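Local coordinates for protein Maltose/maltodextrin transport permease homologue (Bdellovibrio bacteriovorus HD100, PDB 6FFL) that binds maltotriose through the MalE-like solute-binding domain present here, which is fused to MalF in a transporter that probably carries maltodextrins across the membrane, at residues A[65-70]-A[346-351]; A[177-182]-A[340-345]; A[270-275]-A[293-298]. One frame throughout, in Å; residues are numbered along the deposited sequence.

Interactions 1 and 2 form one continuous patch, centres about 9 Å apart: the chain leads directly from 340-345 into the helix of 346-351, and V347 CG2 lies 3.5 Å from P342 CB. Interaction 1 makes the direct sugar contacts described here, with P65, D67, R348 and W351 around one glucose of the maltotriose; interaction 2 packs beside it and brings M341 to the pocket. Interaction 3 lies farther out, on the strand that carries K270, its centre about 20 Å from that of interaction 1, yet P65 CA is 3.8 Å from K270 CG, both pocket residues. Interactions 2 and 3, nearest atoms about 8 Å apart, are nested in the chain loop that interaction 1 closes.

Interaction 1: A[65-70]-A[346-351]; sequences PSDQVG and EVRAVW. With GLC (alpha-D-glucopyranose), chain B; GLC (alpha-D-glucopyranose), chain C.
D67 meets W351 directly, and both meet the same glucose (chain B). From its CA, D67 sends CB past the carbonyl of P342. A chi1 of 59° then sets CG between the backbone N and carbonyl carbon, and the carboxylate ends against the sugar. There its two oxygens divide the work. OD2 accepts from the glucose O2 hydroxyl at 2.7 Å, while OD1 accepts from O3, also at 2.7 Å, giving a two-point grip on neighbouring hydroxyls. OD1 has a second donor in W351 NE1 at 3.0 Å. That bond is weak, its N-H...O angle being 129°, although OD1 lies near the plane of the indole at its edge; carboxylate and ring planes stand 80° apart.

The indole turns one face to the glucose, with W351 CD1 3.6 Å from sugar C4 and C6 lying above the rim. R348 adds to the grip, as E43 and N114 do on the bound sugar: NH1 donates to O3 at 3.1 Å, and NH2 donates to O4 at 2.9 Å. D67 and R348 thus each hold O3 without bonding to each other, which would probably polarise that hydroxyl. NH2 also forms a salt bridge to D352, consistent with a fixed guanidinium. An aromatic face against the sugar, with charged side chains hydrogen-bonded to its hydroxyls, is typical of sugar sites in periplasmic binding proteins, here the maltotriose pocket.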
loop_
_atom_site.group_PDB
_atom_site.type_symbol
_atom_site.label_atom_id
_atom_site.label_comp_id
_atom_site.label_asym_id
_atom_site.label_seq_id
_atom_site.Cartn_x
_atom_site.Cartn_y
_atom_site.Cartn_z
ATOM N N PRO A 65 -1.431 -3.315 6.297
ATOM C CA PRO A 65 -1.921 -1.952 6.036
ATOM C C PRO A 65 -2.990 -1.530 7.029
ATOM O O PRO A 65 -3.727 -2.353 7.573
ATOM C CB PRO A 65 -2.505 -2.036 4.619
ATOM C CG PRO A 65 -2.017 -3.337 4.048
ATOM C CD PRO A 65 -1.711 -4.249 5.189
ATOM N N SER A 66 -3.088 -0.217 7.236
ATOM C CA SER A 66 -3.936 0.278 8.309
ATOM C C SER A 66 -5.420 -0.002 8.101
ATOM O O SER A 66 -6.152 -0.033 9.093
ATOM C CB SER A 66 -3.712 1.771 8.512
ATOM O OG SER A 66 -3.830 2.455 7.301
ATOM N N ASP A 67 -5.894 -0.219 6.859
ATOM C CA ASP A 67 -7.321 -0.501 6.752
ATOM C C ASP A 67 -7.688 -1.872 7.300
ATOM O O ASP A 67 -8.885 -2.160 7.439
ATOM C CB ASP A 67 -7.836 -0.321 5.307
ATOM C CG ASP A 67 -7.130 -1.209 4.292
ATOM O OD1 ASP A 67 -7.812 -1.693 3.358
ATOM O OD2 ASP A 67 -5.891 -1.365 4.385
ATOM N N GLN A 68 -6.726 -2.708 7.680
ATOM C CA GLN A 68 -7.188 -3.948 8.292
ATOM C C GLN A 68 -7.676 -3.736 9.725
ATOM O O GLN A 68 -8.276 -4.652 10.300
ATOM C CB GLN A 68 -6.115 -5.041 8.187
ATOM C CG GLN A 68 -4.870 -4.843 8.970
ATOM C CD GLN A 68 -3.756 -5.800 8.546
ATOM O OE1 GLN A 68 -3.744 -6.334 7.436
ATOM N NE2 GLN A 68 -2.822 -6.021 9.442
ATOM N N VAL A 69 -7.536 -2.522 10.268
ATOM C CA VAL A 69 -8.001 -2.241 11.632
ATOM C C VAL A 69 -9.506 -2.473 11.756
ATOM O O VAL A 69 -9.976 -3.115 12.708
ATOM C CB VAL A 69 -7.626 -0.803 12.035
ATOM C CG1 VAL A 69 -8.475 -0.339 13.204
ATOM C CG2 VAL A 69 -6.150 -0.719 12.376
ATOM N N GLY A 70 -10.285 -1.928 10.824
ATOM C CA GLY A 70 -11.732 -2.010 10.882
ATOM C C GLY A 70 -12.245 -3.428 11.021
ATOM O O GLY A 70 -12.959 -3.761 11.973
ATOM N N GLU A 346 -16.294 -0.907 6.397
ATOM C CA GLU A 346 -16.992 -0.698 5.139
ATOM C C GLU A 346 -16.021 -0.622 3.966
ATOM O O GLU A 346 -16.389 -0.978 2.840
ATOM C CB GLU A 346 -17.831 0.577 5.218
ATOM C CG GLU A 346 -19.106 0.450 6.071
ATOM C CD GLU A 346 -18.897 0.617 7.577
ATOM O OE1 GLU A 346 -17.753 0.770 8.043
ATOM O OE2 GLU A 346 -19.910 0.598 8.311
ATOM N N VAL A 347 -14.788 -0.168 4.207
ATOM C CA VAL A 347 -13.810 -0.028 3.126
ATOM C C VAL A 347 -13.474 -1.385 2.529
ATOM O O VAL A 347 -13.195 -1.500 1.328
ATOM C CB VAL A 347 -12.543 0.686 3.647
ATOM C CG1 VAL A 347 -11.465 0.734 2.574
ATOM C CG2 VAL A 347 -12.887 2.078 4.101
ATOM N N ARG A 348 -13.509 -2.432 3.351
ATOM C CA ARG A 348 -13.256 -3.784 2.870
ATOM C C ARG A 348 -14.264 -4.181 1.798
ATOM O O ARG A 348 -13.896 -4.759 0.767
ATOM C CB ARG A 348 -13.307 -4.753 4.057
ATOM C CG ARG A 348 -13.233 -6.206 3.686
ATOM C CD ARG A 348 -11.799 -6.615 3.442
ATOM N NE ARG A 348 -11.455 -6.643 2.020
ATOM C CZ ARG A 348 -10.383 -6.044 1.505
ATOM N NH1 ARG A 348 -9.564 -5.354 2.282
ATOM N NH2 ARG A 348 -10.123 -6.161 0.210
ATOM N N ALA A 349 -15.548 -3.880 2.029
ATOM C CA ALA A 349 -16.569 -4.151 1.027
ATOM C C ALA A 349 -16.312 -3.364 -0.251
ATOM O O ALA A 349 -16.543 -3.871 -1.358
ATOM C CB ALA A 349 -17.952 -3.810 1.586
ATOM N N VAL A 350 -15.846 -2.121 -0.117
ATOM C CA VAL A 350 -15.553 -1.304 -1.293
ATOM C C VAL A 350 -14.429 -1.932 -2.106
ATOM O O VAL A 350 -14.539 -2.080 -3.329
ATOM C CB VAL A 350 -15.217 0.142 -0.891
ATOM C CG1 VAL A 350 -14.687 0.906 -2.106
ATOM C CG2 VAL A 350 -16.456 0.849 -0.336
ATOM N N TRP A 351 -13.326 -2.306 -1.444
ATOM C CA TRP A 351 -12.220 -2.924 -2.177
ATOM C C TRP A 351 -12.667 -4.198 -2.881
ATOM O O TRP A 351 -12.310 -4.444 -4.040
ATOM C CB TRP A 351 -11.067 -3.265 -1.233
ATOM C CG TRP A 351 -10.306 -2.132 -0.647
ATOM C CD1 TRP A 351 -9.945 -2.001 0.664
ATOM C CD2 TRP A 351 -9.752 -0.990 -1.335
ATOM N NE1 TRP A 351 -9.214 -0.842 0.839
ATOM C CE2 TRP A 351 -9.083 -0.207 -0.369
ATOM C CE3 TRP A 351 -9.758 -0.554 -2.669
ATOM C CZ2 TRP A 351 -8.436 0.987 -0.687
ATOM C CZ3 TRP A 351 -9.112 0.639 -2.981
ATOM C CH2 TRP A 351 -8.460 1.389 -1.994
HETATM C C1 GLC B . -4.640 -2.050 -0.233
HETATM C C2 GLC B . -5.405 -2.315 1.066
HETATM C C3 GLC B . -6.059 -3.700 0.998
HETATM C C4 GLC B . -6.957 -3.792 -0.223
HETATM C C5 GLC B . -6.156 -3.464 -1.491
HETATM C C6 GLC B . -7.093 -3.347 -2.689
HETATM O O2 GLC B . -4.532 -2.214 2.208
HETATM O O3 GLC B . -6.855 -3.928 2.182
HETATM O O4 GLC B . -7.488 -5.123 -0.312
HETATM O O5 GLC B . -5.541 -2.181 -1.336
HETATM O O6 GLC B . -6.368 -3.305 -3.937
HETATM C C1 GLC C . 0.489 -2.616 -1.101
HETATM C C2 GLC C . -0.107 -1.769 0.016
HETATM C C3 GLC C . -1.462 -2.280 0.482
HETATM C C4 GLC C . -2.356 -2.433 -0.744
HETATM C C5 GLC C . -1.683 -3.370 -1.744
HETATM C C6 GLC C . -2.550 -3.560 -2.994
HETATM O O2 GLC C . 0.833 -1.755 1.107
HETATM O O3 GLC C . -2.029 -1.316 1.387
HETATM O O4 GLC C . -3.596 -3.004 -0.358
HETATM O O5 GLC C . -0.456 -2.776 -2.151
HETATM O O6 GLC C . -2.087 -4.703 -3.746
HETATM O O HOH W 1 -8.652 -5.128 5.635
#

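Interaction 2: A[177-182]-A[340-345]; sequences AFLKAD and PMPVTP
L179 lays one methyl branch against the pyrrolidine ring of P342: CD2 sits 3.7 Å from P342 CB and 3.9 Å from P342 CG, so a single methyl spans two ring carbons. The two side chains run at a slant to one another, and their CA atoms, 8.6 Å apart, are the nearest pair between 177-182 and 340-345. With chi1 at -154°, L179 CG is anti to the backbone N, which carries the branched end toward P342. The same CD2 also approaches V347 CG2, at 3.7 Å, so this methyl lies against both the proline and helix 346-362.

F178 adds a looser touch from the neighbouring position. Its CZ is 4.4 Å from P342 CG, and the proline meets the ring at an oblique angle. The ring also packs on helix 346-362, F178 CD1 being 3.7 Å from V350 CG1, while the phenyl and the indole of W351 meet with planes about 45° apart. F178 thereby backs a residue of the sugar site without belonging to the pocket itself.

Polar bonds run beside the patch. D182 bonds to V184 and T185 of its own loop and so shapes it. Of these bonds, only T344 OG1 to G183 O links the loop that continues from 177-182 to 340-345.

Only carbon atoms touch between the segments, over 124 Å² of buried surface. Cohesion here is therefore probably a matter of dispersion and exclusion of water, and carbon-only contact of this kind sets few directional constraints.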
loop_
_atom_site.group_PDB
_atom_site.type_symbol
_atom_site.label_atom_id
_atom_site.label_comp_id
_atom_site.label_asym_id
_atom_site.label_seq_id
_atom_site.Cartn_x
_atom_site.Cartn_y
_atom_site.Cartn_z
ATOM N N ALA A 177 -14.895 11.271 -4.515
ATOM C CA ALA A 177 -14.185 10.230 -3.780
ATOM C C ALA A 177 -15.015 8.947 -3.743
ATOM O O ALA A 177 -16.233 8.966 -3.911
ATOM C CB ALA A 177 -13.881 10.693 -2.352
ATOM N N PHE A 178 -14.348 7.814 -3.495
ATOM C CA PHE A 178 -15.073 6.544 -3.527
ATOM C C PHE A 178 -15.779 6.226 -2.218
ATOM O O PHE A 178 -16.537 5.256 -2.161
ATOM C CB PHE A 178 -14.142 5.381 -3.924
ATOM C CG PHE A 178 -13.026 5.089 -2.937
ATOM C CD1 PHE A 178 -13.254 4.317 -1.812
ATOM C CD2 PHE A 178 -11.728 5.525 -3.189
ATOM C CE1 PHE A 178 -12.228 4.025 -0.918
ATOM C CE2 PHE A 178 -10.688 5.232 -2.303
ATOM C CZ PHE A 178 -10.944 4.479 -1.164
ATOM N N LEU A 179 -15.551 7.013 -1.178
ATOM C CA LEU A 179 -16.254 6.893 0.091
ATOM C C LEU A 179 -16.828 8.260 0.422
ATOM O O LEU A 179 -16.149 9.275 0.247
ATOM C CB LEU A 179 -15.283 6.427 1.188
ATOM C CG LEU A 179 -15.691 5.674 2.444
ATOM C CD1 LEU A 179 -16.521 4.443 2.112
ATOM C CD2 LEU A 179 -14.416 5.293 3.200
ATOM N N LYS A 180 -18.077 8.297 0.875
ATOM C CA LYS A 180 -18.674 9.572 1.238
ATOM C C LYS A 180 -18.006 10.136 2.491
ATOM O O LYS A 180 -17.166 9.495 3.128
ATOM C CB LYS A 180 -20.176 9.422 1.456
ATOM C CG LYS A 180 -20.965 9.232 0.179
ATOM C CD LYS A 180 -22.443 9.130 0.477
ATOM C CE LYS A 180 -23.262 9.206 -0.798
ATOM N NZ LYS A 180 -24.728 9.207 -0.521
ATOM N N ALA A 181 -18.400 11.363 2.845
ATOM C CA ALA A 181 -17.742 12.073 3.937
ATOM C C ALA A 181 -17.899 11.345 5.265
ATOM O O ALA A 181 -17.020 11.438 6.129
ATOM C CB ALA A 181 -18.295 13.494 4.053
ATOM N N ASP A 182 -18.996 10.607 5.443
ATOM C CA ASP A 182 -19.209 9.891 6.694
ATOM C C ASP A 182 -18.217 8.756 6.894
ATOM O O ASP A 182 -18.184 8.171 7.980
ATOM C CB ASP A 182 -20.648 9.367 6.768
ATOM C CG ASP A 182 -21.012 8.412 5.625
ATOM O OD1 ASP A 182 -20.119 7.928 4.899
ATOM O OD2 ASP A 182 -22.221 8.129 5.464
ATOM N N PRO A 340 -6.017 10.481 3.424
ATOM C CA PRO A 340 -5.690 9.429 4.397
ATOM C C PRO A 340 -6.408 8.126 4.083
ATOM O O PRO A 340 -7.576 8.120 3.689
ATOM C CB PRO A 340 -6.170 10.011 5.736
ATOM C CG PRO A 340 -6.311 11.475 5.496
ATOM C CD PRO A 340 -6.674 11.638 4.057
ATOM N N MET A 341 -5.709 7.017 4.305
ATOM C CA MET A 341 -6.305 5.703 4.130
ATOM C C MET A 341 -7.491 5.540 5.078
ATOM O O MET A 341 -7.327 5.716 6.293
ATOM C CB MET A 341 -5.267 4.618 4.413
ATOM C CG MET A 341 -5.800 3.190 4.341
ATOM S SD MET A 341 -6.119 2.742 2.606
ATOM C CE MET A 341 -5.148 1.246 2.442
ATOM N N PRO A 342 -8.687 5.231 4.581
ATOM C CA PRO A 342 -9.802 4.945 5.495
ATOM C C PRO A 342 -9.653 3.546 6.075
ATOM O O PRO A 342 -9.091 2.650 5.445
ATOM C CB PRO A 342 -11.040 5.064 4.595
ATOM C CG PRO A 342 -10.552 4.717 3.223
ATOM C CD PRO A 342 -9.095 5.187 3.160
ATOM N N VAL A 343 -10.126 3.366 7.314
ATOM C CA VAL A 343 -9.905 2.109 8.022
ATOM C C VAL A 343 -11.188 1.463 8.520
ATOM O O VAL A 343 -11.128 0.395 9.128
ATOM C CB VAL A 343 -8.910 2.268 9.193
ATOM C CG1 VAL A 343 -7.583 2.888 8.713
ATOM C CG2 VAL A 343 -9.534 3.092 10.344
ATOM N N THR A 344 -12.348 2.064 8.286
ATOM C CA THR A 344 -13.595 1.456 8.737
ATOM C C THR A 344 -13.840 0.140 7.991
ATOM O O THR A 344 -13.343 -0.052 6.875
ATOM C CB THR A 344 -14.770 2.399 8.495
ATOM O OG1 THR A 344 -14.837 2.698 7.099
ATOM C CG2 THR A 344 -14.593 3.686 9.274
ATOM N N PRO A 345 -14.594 -0.796 8.579
ATOM C CA PRO A 345 -14.778 -2.095 7.909
ATOM C C PRO A 345 -15.509 -1.974 6.584
ATOM O O PRO A 345 -15.338 -2.834 5.713
ATOM C CB PRO A 345 -15.572 -2.922 8.937
ATOM C CG PRO A 345 -16.174 -1.922 9.857
ATOM C CD PRO A 345 -15.243 -0.756 9.907
#

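Interaction 3: A[270-275]-A[293-298]; sequences KGYSLN and YLTSTP
Strand 266-274 of the mixed sheet is covered here by the C-terminal turn of helix 281-294, and Y272 joins the two by packing its ring obliquely against L294 and T295. Its chi1 of -60° puts CG anti to the carbonyl carbon and carries the phenol out of the strand to the helix end. The side chains of Y272 and L294 run at about a right angle. L294 CD1 lies 3.6 Å from Y272 CE1, and L294 CB is 3.7 Å from Y272 CZ. Nearer the base of the ring, T295 CG2 comes within 3.9 Å of Y272 CD2.

Water mediates the polar link. The Y272 hydroxyl donates to a water at the ring edge, in the ring plane, with OH to water oxygen 2.6 Å; that water donates to L294 O at 2.8 Å. One molecule thus satisfies both the buried phenol and a carbonyl at the helix end. In the turn between helices 281-294 and 297-307, Y293 O accepts both S296 N (3.0 Å) and S296 OG (2.7 Å).

T295 OG1 bonds to Y89 and to the carbonyl of L291. Y272 also meets Y63 and L61 of the antiparallel strand 61-65, and L294 packs on L19 of helix 13-29.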
loop_
_atom_site.group_PDB
_atom_site.type_symbol
_atom_site.label_atom_id
_atom_site.label_comp_id
_atom_site.label_asym_id
_atom_site.label_seq_id
_atom_site.Cartn_x
_atom_site.Cartn_y
_atom_site.Cartn_z
ATOM N N LYS A 270 1.637 0.868 7.465
ATOM C CA LYS A 270 1.494 -0.552 7.753
ATOM C C LYS A 270 2.036 -0.753 9.160
ATOM O O LYS A 270 3.080 -0.195 9.505
ATOM C CB LYS A 270 2.240 -1.411 6.717
ATOM C CG LYS A 270 1.723 -1.227 5.268
ATOM C CD LYS A 270 2.622 -1.922 4.255
ATOM C CE LYS A 270 3.928 -1.143 4.042
ATOM N NZ LYS A 270 3.699 0.232 3.493
ATOM N N GLY A 271 1.299 -1.477 9.998
ATOM C CA GLY A 271 1.701 -1.509 11.387
ATOM C C GLY A 271 1.268 -2.771 12.096
ATOM O O GLY A 271 0.626 -3.650 11.516
ATOM N N TYR A 272 1.627 -2.830 13.381
ATOM C CA TYR A 272 1.477 -4.014 14.216
ATOM C C TYR A 272 0.201 -3.957 15.046
ATOM O O TYR A 272 -0.167 -2.901 15.574
ATOM C CB TYR A 272 2.685 -4.162 15.147
ATOM C CG TYR A 272 4.015 -4.314 14.421
ATOM C CD1 TYR A 272 4.466 -5.573 14.030
ATOM C CD2 TYR A 272 4.814 -3.210 14.142
ATOM C CE1 TYR A 272 5.674 -5.732 13.381
ATOM C CE2 TYR A 272 6.025 -3.353 13.474
ATOM C CZ TYR A 272 6.448 -4.623 13.097
ATOM O OH TYR A 272 7.646 -4.791 12.432
ATOM N N SER A 273 -0.470 -5.103 15.149
ATOM C CA SER A 273 -1.578 -5.299 16.073
ATOM C C SER A 273 -1.291 -6.527 16.920
ATOM O O SER A 273 -0.580 -7.433 16.485
ATOM C CB SER A 273 -2.921 -5.493 15.341
ATOM O OG SER A 273 -3.249 -4.376 14.519
ATOM N N LEU A 274 -1.862 -6.551 18.129
ATOM C CA LEU A 274 -1.745 -7.674 19.059
ATOM C C LEU A 274 -3.000 -8.549 19.014
ATOM O O LEU A 274 -4.117 -8.041 19.126
ATOM C CB LEU A 274 -1.532 -7.153 20.482
ATOM C CG LEU A 274 -0.197 -6.496 20.847
ATOM C CD1 LEU A 274 -0.256 -6.002 22.290
ATOM C CD2 LEU A 274 0.949 -7.478 20.701
ATOM N N ASN A 275 -2.805 -9.861 18.863
ATOM C CA ASN A 275 -3.900 -10.825 18.883
ATOM C C ASN A 275 -4.657 -10.762 20.205
ATOM O O ASN A 275 -4.058 -10.713 21.286
ATOM C CB ASN A 275 -3.334 -12.232 18.655
ATOM C CG ASN A 275 -4.376 -13.233 18.182
ATOM O OD1 ASN A 275 -5.562 -13.112 18.479
ATOM N ND2 ASN A 275 -3.924 -14.240 17.431
ATOM N N TYR A 293 9.846 -3.034 20.626
ATOM C CA TYR A 293 11.134 -3.035 19.934
ATOM C C TYR A 293 10.977 -2.720 18.445
ATOM O O TYR A 293 11.742 -1.919 17.884
ATOM C CB TYR A 293 11.827 -4.383 20.127
ATOM C CG TYR A 293 13.097 -4.517 19.325
ATOM C CD1 TYR A 293 14.238 -3.807 19.680
ATOM C CD2 TYR A 293 13.155 -5.348 18.218
ATOM C CE1 TYR A 293 15.406 -3.920 18.949
ATOM C CE2 TYR A 293 14.321 -5.473 17.481
ATOM C CZ TYR A 293 15.439 -4.754 17.851
ATOM O OH TYR A 293 16.597 -4.873 17.122
ATOM N N LEU A 294 10.004 -3.348 17.778
ATOM C CA LEU A 294 9.896 -3.188 16.331
ATOM C C LEU A 294 9.362 -1.822 15.938
ATOM O O LEU A 294 9.440 -1.465 14.758
ATOM C CB LEU A 294 9.012 -4.285 15.723
ATOM C CG LEU A 294 9.602 -5.699 15.788
ATOM C CD1 LEU A 294 8.590 -6.737 15.305
ATOM C CD2 LEU A 294 10.905 -5.786 14.992
ATOM N N THR A 295 8.830 -1.054 16.888
ATOM C CA THR A 295 8.444 0.320 16.632
ATOM C C THR A 295 9.428 1.310 17.247
ATOM O O THR A 295 9.214 2.522 17.139
ATOM C CB THR A 295 7.026 0.589 17.157
ATOM O OG1 THR A 295 6.965 0.297 18.557
ATOM C CG2 THR A 295 5.986 -0.275 16.410
ATOM N N SER A 296 10.510 0.825 17.861
ATOM C CA SER A 296 11.482 1.713 18.485
ATOM C C SER A 296 12.278 2.455 17.417
ATOM O O SER A 296 12.377 2.027 16.266
ATOM C CB SER A 296 12.430 0.938 19.416
ATOM O OG SER A 296 13.348 0.119 18.709
ATOM N N THR A 297 12.843 3.593 17.813
ATOM C CA THR A 297 13.524 4.433 16.832
ATOM C C THR A 297 14.737 3.747 16.207
ATOM O O THR A 297 14.932 3.901 14.987
ATOM C CB THR A 297 13.871 5.778 17.483
ATOM O OG1 THR A 297 12.678 6.566 17.552
ATOM C CG2 THR A 297 14.935 6.555 16.660
ATOM N N PRO A 298 15.551 2.970 16.933
ATOM C CA PRO A 298 16.624 2.227 16.248
ATOM C C PRO A 298 16.131 1.331 15.124
ATOM O O PRO A 298 16.765 1.291 14.062
ATOM C CB PRO A 298 17.271 1.435 17.392
ATOM C CG PRO A 298 17.099 2.330 18.572
ATOM C CD PRO A 298 15.730 2.937 18.402
HETATM O O HOH W 2 9.249 -2.753 12.285
#